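Local atomic coordinates of NADP-dependent alcohol dehydrogenase 6 (Saccharomyces cerevisiae, PDB entry 1PIW), a protein that reduces a broad range of aromatic and aliphatic aldehydes to alcohols with NADPH, as a zinc-containing medium-chain alcohol dehydrogenase. Residues V147-L161 against L311-T325. Residues are numbered along the deposited sequence; the frame is centred on the assembly and turned at random.
Sequences VPIPENIPSHLAAPL and LKLVSEKDIKIWVET
Leu311, on helix 304-316, splits its two methyls between different parts of 147-161. CD1 lies among Val147 CG2, Ile149 CD1 and the ring of Pro150, which crosses the leucine at about a right angle with its CD 3.7 Å from Leu311 CD1; CD2 meets Leu161 CD1, also at 3.7 Å. Replacing Leu311 by alanine removes both methyls and would probably leave a gap facing Val147, Ile149 and Leu161, with only CB still against the Pro150 ring. One turn on, Val314 CG2 adds a second contact to Leu161 CD1. Ser315 supplies the polar link: its OG donates to Asn152 OD1 (3.0 Å), in the carbonyl plane on a lone pair, while Asn152 ND2 donates to Ser315 O (2.9 Å, N-H...O 156°). Asn152 CG sits between backbone N and carbonyl carbon (chi1 66°), turning the amide toward Ser315; bonding at both ends fixes its flip. After the helix, Ile321 sets CD1 3.6 Å from Pro160 CB, and Val323 CG2 packs on Pro160 CG. Strand 323-327 pairs with 348-352, whose Thr350 OG1 hydrogen-bonds His156 O. Thr325 CG2 ends the run 4.0 Å from His156 CD2. The contact is thus mainly apolar, with the doubly bonded Asn152 amide holding its exposed loop beside the last turn of helix 304-316.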
loop_
_atom_site.group_PDB
_atom_site.type_symbol
_atom_site.label_atom_id
_atom_site.label_comp_id
_atom_site.label_asym_id
_atom_site.label_seq_id
_atom_site.Cartn_x
_atom_site.Cartn_y
_atom_site.Cartn_z
ATOM N N VAL A 147 4.372 22.995 19.784
ATOM C CA VAL A 147 5.235 22.081 20.507
ATOM C C VAL A 147 6.401 22.796 21.143
ATOM O O VAL A 147 6.765 23.902 20.743
ATOM C CB VAL A 147 5.804 20.971 19.593
ATOM C CG1 VAL A 147 4.699 20.033 19.152
ATOM C CG2 VAL A 147 6.481 21.590 18.397
ATOM N N PRO A 148 6.989 22.178 22.175
ATOM C CA PRO A 148 8.133 22.779 22.856
ATOM C C PRO A 148 9.364 22.436 22.021
ATOM O O PRO A 148 9.430 21.374 21.415
ATOM C CB PRO A 148 8.148 22.066 24.206
ATOM C CG PRO A 148 6.748 21.520 24.353
ATOM C CD PRO A 148 6.448 21.060 22.969
ATOM N N ILE A 149 10.333 23.332 21.966
ATOM C CA ILE A 149 11.523 23.034 21.199
ATOM C C ILE A 149 12.596 22.600 22.184
ATOM O O ILE A 149 12.959 23.356 23.084
ATOM C CB ILE A 149 12.016 24.271 20.433
ATOM C CG1 ILE A 149 10.843 24.942 19.706
ATOM C CG2 ILE A 149 13.120 23.869 19.478
ATOM C CD1 ILE A 149 10.028 24.026 18.802
ATOM N N PRO A 150 13.095 21.362 22.053
ATOM C CA PRO A 150 14.134 20.876 22.960
ATOM C C PRO A 150 15.219 21.936 23.115
ATOM O O PRO A 150 15.742 22.455 22.123
ATOM C CB PRO A 150 14.635 19.623 22.254
ATOM C CG PRO A 150 13.394 19.081 21.670
ATOM C CD PRO A 150 12.712 20.315 21.093
ATOM N N GLU A 151 15.543 22.265 24.359
ATOM C CA GLU A 151 16.549 23.282 24.640
ATOM C C GLU A 151 17.807 23.226 23.786
ATOM O O GLU A 151 18.359 24.269 23.462
ATOM C CB GLU A 151 16.972 23.230 26.113
ATOM C CG GLU A 151 16.131 24.069 27.085
ATOM C CD GLU A 151 16.702 24.063 28.520
ATOM O OE1 GLU A 151 17.937 24.261 28.674
ATOM O OE2 GLU A 151 15.918 23.867 29.489
ATOM N N ASN A 152 18.256 22.029 23.405
ATOM C CA ASN A 152 19.497 21.914 22.637
ATOM C C ASN A 152 19.457 21.882 21.111
ATOM O O ASN A 152 20.392 21.375 20.485
ATOM C CB ASN A 152 20.303 20.707 23.119
ATOM C CG ASN A 152 19.612 19.399 22.833
ATOM O OD1 ASN A 152 18.465 19.198 23.228
ATOM N ND2 ASN A 152 20.307 18.496 22.146
ATOM N N ILE A 153 18.403 22.411 20.500
ATOM C CA ILE A 153 18.350 22.435 19.040
ATOM C C ILE A 153 18.331 23.872 18.551
ATOM O O ILE A 153 17.399 24.620 18.812
ATOM C CB ILE A 153 17.100 21.753 18.473
ATOM C CG1 ILE A 153 16.831 20.425 19.175
ATOM C CG2 ILE A 153 17.308 21.493 17.002
ATOM C CD1 ILE A 153 15.574 19.738 18.678
ATOM N N PRO A 154 19.369 24.283 17.835
ATOM C CA PRO A 154 19.395 25.657 17.337
ATOM C C PRO A 154 18.094 25.954 16.588
ATOM O O PRO A 154 17.673 25.159 15.748
ATOM C CB PRO A 154 20.596 25.652 16.401
ATOM C CG PRO A 154 21.480 24.604 16.981
ATOM C CD PRO A 154 20.521 23.515 17.345
ATOM N N SER A 155 17.456 27.082 16.875
ATOM C CA SER A 155 16.213 27.417 16.187
ATOM C C SER A 155 16.227 27.227 14.670
ATOM O O SER A 155 15.285 26.668 14.110
ATOM C CB SER A 155 15.802 28.847 16.501
ATOM O OG SER A 155 15.316 28.917 17.818
ATOM N N HIS A 156 17.283 27.679 14.005
ATOM C CA HIS A 156 17.354 27.551 12.555
ATOM C C HIS A 156 17.473 26.102 12.083
ATOM O O HIS A 156 17.331 25.810 10.890
ATOM C CB HIS A 156 18.506 28.397 11.994
ATOM C CG HIS A 156 19.868 27.814 12.216
ATOM N ND1 HIS A 156 20.361 27.515 13.466
ATOM C CD2 HIS A 156 20.850 27.493 11.338
ATOM C CE1 HIS A 156 21.585 27.029 13.350
ATOM N NE2 HIS A 156 21.905 27.005 12.069
ATOM N N LEU A 157 17.721 25.197 13.024
ATOM C CA LEU A 157 17.836 23.769 12.717
ATOM C C LEU A 157 16.627 22.995 13.238
ATOM O O LEU A 157 16.425 21.827 12.907
ATOM C CB LEU A 157 19.116 23.192 13.335
ATOM C CG LEU A 157 20.372 23.157 12.462
ATOM C CD1 LEU A 157 20.493 24.412 11.644
ATOM C CD2 LEU A 157 21.571 22.989 13.349
ATOM N N ALA A 158 15.824 23.655 14.062
ATOM C CA ALA A 158 14.643 23.025 14.621
ATOM C C ALA A 158 13.463 23.250 13.692
ATOM O O ALA A 158 12.712 22.325 13.385
ATOM C CB ALA A 158 14.344 23.614 15.987
ATOM N N ALA A 159 13.330 24.490 13.234
ATOM C CA ALA A 159 12.236 24.898 12.367
ATOM C C ALA A 159 11.827 23.934 11.259
ATOM O O ALA A 159 10.704 23.454 11.243
ATOM C CB ALA A 159 12.540 26.260 11.789
ATOM N N PRO A 160 12.727 23.629 10.324
ATOM C CA PRO A 160 12.388 22.716 9.230
ATOM C C PRO A 160 11.759 21.402 9.650
ATOM O O PRO A 160 10.925 20.849 8.941
ATOM C CB PRO A 160 13.722 22.510 8.536
ATOM C CG PRO A 160 14.388 23.838 8.731
ATOM C CD PRO A 160 14.109 24.117 10.186
ATOM N N LEU A 161 12.173 20.890 10.801
ATOM C CA LEU A 161 11.644 19.625 11.304
ATOM C C LEU A 161 10.142 19.721 11.462
ATOM O O LEU A 161 9.420 18.756 11.225
ATOM C CB LEU A 161 12.251 19.296 12.667
ATOM C CG LEU A 161 13.772 19.205 12.791
ATOM C CD1 LEU A 161 14.147 19.068 14.263
ATOM C CD2 LEU A 161 14.287 18.026 11.989
ATOM N N LEU A 311 11.324 15.701 17.465
ATOM C CA LEU A 311 12.068 16.721 18.166
ATOM C C LEU A 311 12.944 16.073 19.220
ATOM O O LEU A 311 14.061 16.517 19.466
ATOM C CB LEU A 311 11.121 17.737 18.804
ATOM C CG LEU A 311 10.612 18.802 17.851
ATOM C CD1 LEU A 311 9.965 19.908 18.641
ATOM C CD2 LEU A 311 11.778 19.347 17.050
ATOM N N LYS A 312 12.440 15.013 19.838
ATOM C CA LYS A 312 13.206 14.308 20.864
ATOM C C LYS A 312 14.437 13.662 20.231
ATOM O O LYS A 312 15.555 13.845 20.700
ATOM C CB LYS A 312 12.333 13.238 21.528
ATOM C CG LYS A 312 13.031 12.371 22.563
ATOM C CD LYS A 312 12.067 11.315 23.090
ATOM C CE LYS A 312 12.723 10.408 24.113
ATOM N NZ LYS A 312 12.977 11.122 25.389
ATOM N N LEU A 313 14.217 12.924 19.151
ATOM C CA LEU A 313 15.285 12.249 18.441
ATOM C C LEU A 313 16.367 13.190 17.954
ATOM O O LEU A 313 17.540 13.012 18.265
ATOM C CB LEU A 313 14.711 11.487 17.258
ATOM C CG LEU A 313 15.748 10.941 16.291
ATOM C CD1 LEU A 313 16.780 10.134 17.030
ATOM C CD2 LEU A 313 15.050 10.087 15.258
ATOM N N VAL A 314 15.988 14.186 17.170
ATOM C CA VAL A 314 16.974 15.130 16.671
ATOM C C VAL A 314 17.775 15.691 17.837
ATOM O O VAL A 314 18.985 15.852 17.744
ATOM C CB VAL A 314 16.304 16.282 15.905
ATOM C CG1 VAL A 314 17.326 17.372 15.603
ATOM C CG2 VAL A 314 15.702 15.750 14.616
ATOM N N SER A 315 17.090 15.976 18.938
ATOM C CA SER A 315 17.730 16.508 20.132
ATOM C C SER A 315 18.691 15.516 20.786
ATOM O O SER A 315 19.815 15.862 21.135
ATOM C CB SER A 315 16.668 16.894 21.149
ATOM O OG SER A 315 17.144 16.662 22.460
ATOM N N GLU A 316 18.228 14.285 20.967
ATOM C CA GLU A 316 19.026 13.237 21.591
ATOM C C GLU A 316 20.193 12.759 20.733
ATOM O O GLU A 316 21.346 12.931 21.122
ATOM C CB GLU A 316 18.124 12.058 21.991
ATOM C CG GLU A 316 17.434 12.271 23.342
ATOM C CD GLU A 316 16.193 11.402 23.567
ATOM O OE1 GLU A 316 16.004 10.384 22.859
ATOM O OE2 GLU A 316 15.404 11.741 24.475
ATOM N N LYS A 317 19.919 12.159 19.578
ATOM C CA LYS A 317 21.012 11.693 18.732
ATOM C C LYS A 317 21.631 12.881 17.999
ATOM O O LYS A 317 22.315 12.743 16.981
ATOM C CB LYS A 317 20.529 10.608 17.763
ATOM C CG LYS A 317 20.108 9.322 18.481
ATOM C CD LYS A 317 20.257 8.059 17.620
ATOM C CE LYS A 317 21.732 7.668 17.393
ATOM N NZ LYS A 317 21.913 6.456 16.518
ATOM N N ASP A 318 21.374 14.058 18.557
ATOM C CA ASP A 318 21.892 15.323 18.052
ATOM C C ASP A 318 21.975 15.456 16.532
ATOM O O ASP A 318 23.068 15.453 15.962
ATOM C CB ASP A 318 23.271 15.569 18.655
ATOM C CG ASP A 318 23.702 17.008 18.534
ATOM O OD1 ASP A 318 23.035 17.881 19.143
ATOM O OD2 ASP A 318 24.702 17.260 17.827
ATOM N N ILE A 319 20.824 15.601 15.880
ATOM C CA ILE A 319 20.788 15.727 14.427
ATOM C C ILE A 319 20.990 17.167 13.978
ATOM O O ILE A 319 20.396 18.090 14.523
ATOM C CB ILE A 319 19.445 15.234 13.845
ATOM C CG1 ILE A 319 19.021 13.924 14.510
ATOM C CG2 ILE A 319 19.589 15.017 12.345
ATOM C CD1 ILE A 319 19.963 12.796 14.247
ATOM N N LYS A 320 21.835 17.342 12.973
ATOM C CA LYS A 320 22.122 18.657 12.422
ATOM C C LYS A 320 21.795 18.621 10.923
ATOM O O LYS A 320 22.568 18.092 10.121
ATOM C CB LYS A 320 23.603 19.003 12.681
ATOM C CG LYS A 320 24.170 20.224 11.937
ATOM C CD LYS A 320 24.761 19.834 10.557
ATOM C CE LYS A 320 25.436 21.010 9.818
ATOM N NZ LYS A 320 25.876 20.622 8.435
ATOM N N ILE A 321 20.635 19.161 10.552
ATOM C CA ILE A 321 20.231 19.160 9.148
ATOM C C ILE A 321 20.910 20.255 8.362
ATOM O O ILE A 321 21.516 21.163 8.927
ATOM C CB ILE A 321 18.721 19.337 8.972
ATOM C CG1 ILE A 321 18.278 20.639 9.626
ATOM C CG2 ILE A 321 17.989 18.155 9.563
ATOM C CD1 ILE A 321 16.833 20.994 9.358
ATOM N N TRP A 322 20.788 20.169 7.045
ATOM C CA TRP A 322 21.407 21.140 6.164
ATOM C C TRP A 322 20.493 22.333 5.872
ATOM O O TRP A 322 19.548 22.241 5.086
ATOM C CB TRP A 322 21.819 20.447 4.868
ATOM C CG TRP A 322 22.877 19.391 5.042
ATOM C CD1 TRP A 322 23.022 18.548 6.100
ATOM C CD2 TRP A 322 23.858 18.992 4.076
ATOM N NE1 TRP A 322 24.023 17.639 5.852
ATOM C CE2 TRP A 322 24.554 17.889 4.617
ATOM C CE3 TRP A 322 24.213 19.460 2.802
ATOM C CZ2 TRP A 322 25.588 17.237 3.929
ATOM C CZ3 TRP A 322 25.244 18.812 2.111
ATOM C CH2 TRP A 322 25.918 17.710 2.679
ATOM N N VAL A 323 20.805 23.457 6.511
ATOM C CA VAL A 323 20.046 24.696 6.370
ATOM C C VAL A 323 20.914 25.899 5.986
ATOM O O VAL A 323 22.076 26.002 6.364
ATOM C CB VAL A 323 19.329 25.042 7.694
ATOM C CG1 VAL A 323 18.683 26.403 7.612
ATOM C CG2 VAL A 323 18.290 24.005 7.994
ATOM N N GLU A 324 20.342 26.800 5.205
ATOM C CA GLU A 324 21.035 28.019 4.842
ATOM C C GLU A 324 20.114 29.079 5.414
ATOM O O GLU A 324 18.912 28.850 5.520
ATOM C CB GLU A 324 21.158 28.168 3.326
ATOM C CG GLU A 324 21.759 29.503 2.892
ATOM C CD GLU A 324 22.171 29.519 1.425
ATOM O OE1 GLU A 324 22.519 30.613 0.930
ATOM O OE2 GLU A 324 22.157 28.447 0.769
ATOM N N THR A 325 20.649 30.223 5.811
ATOM C CA THR A 325 19.776 31.225 6.380
ATOM C C THR A 325 19.716 32.504 5.572
ATOM O O THR A 325 20.702 32.929 4.975
ATOM C CB THR A 325 20.151 31.530 7.842
ATOM O OG1 THR A 325 21.549 31.803 7.938
ATOM C CG2 THR A 325 19.833 30.349 8.713
#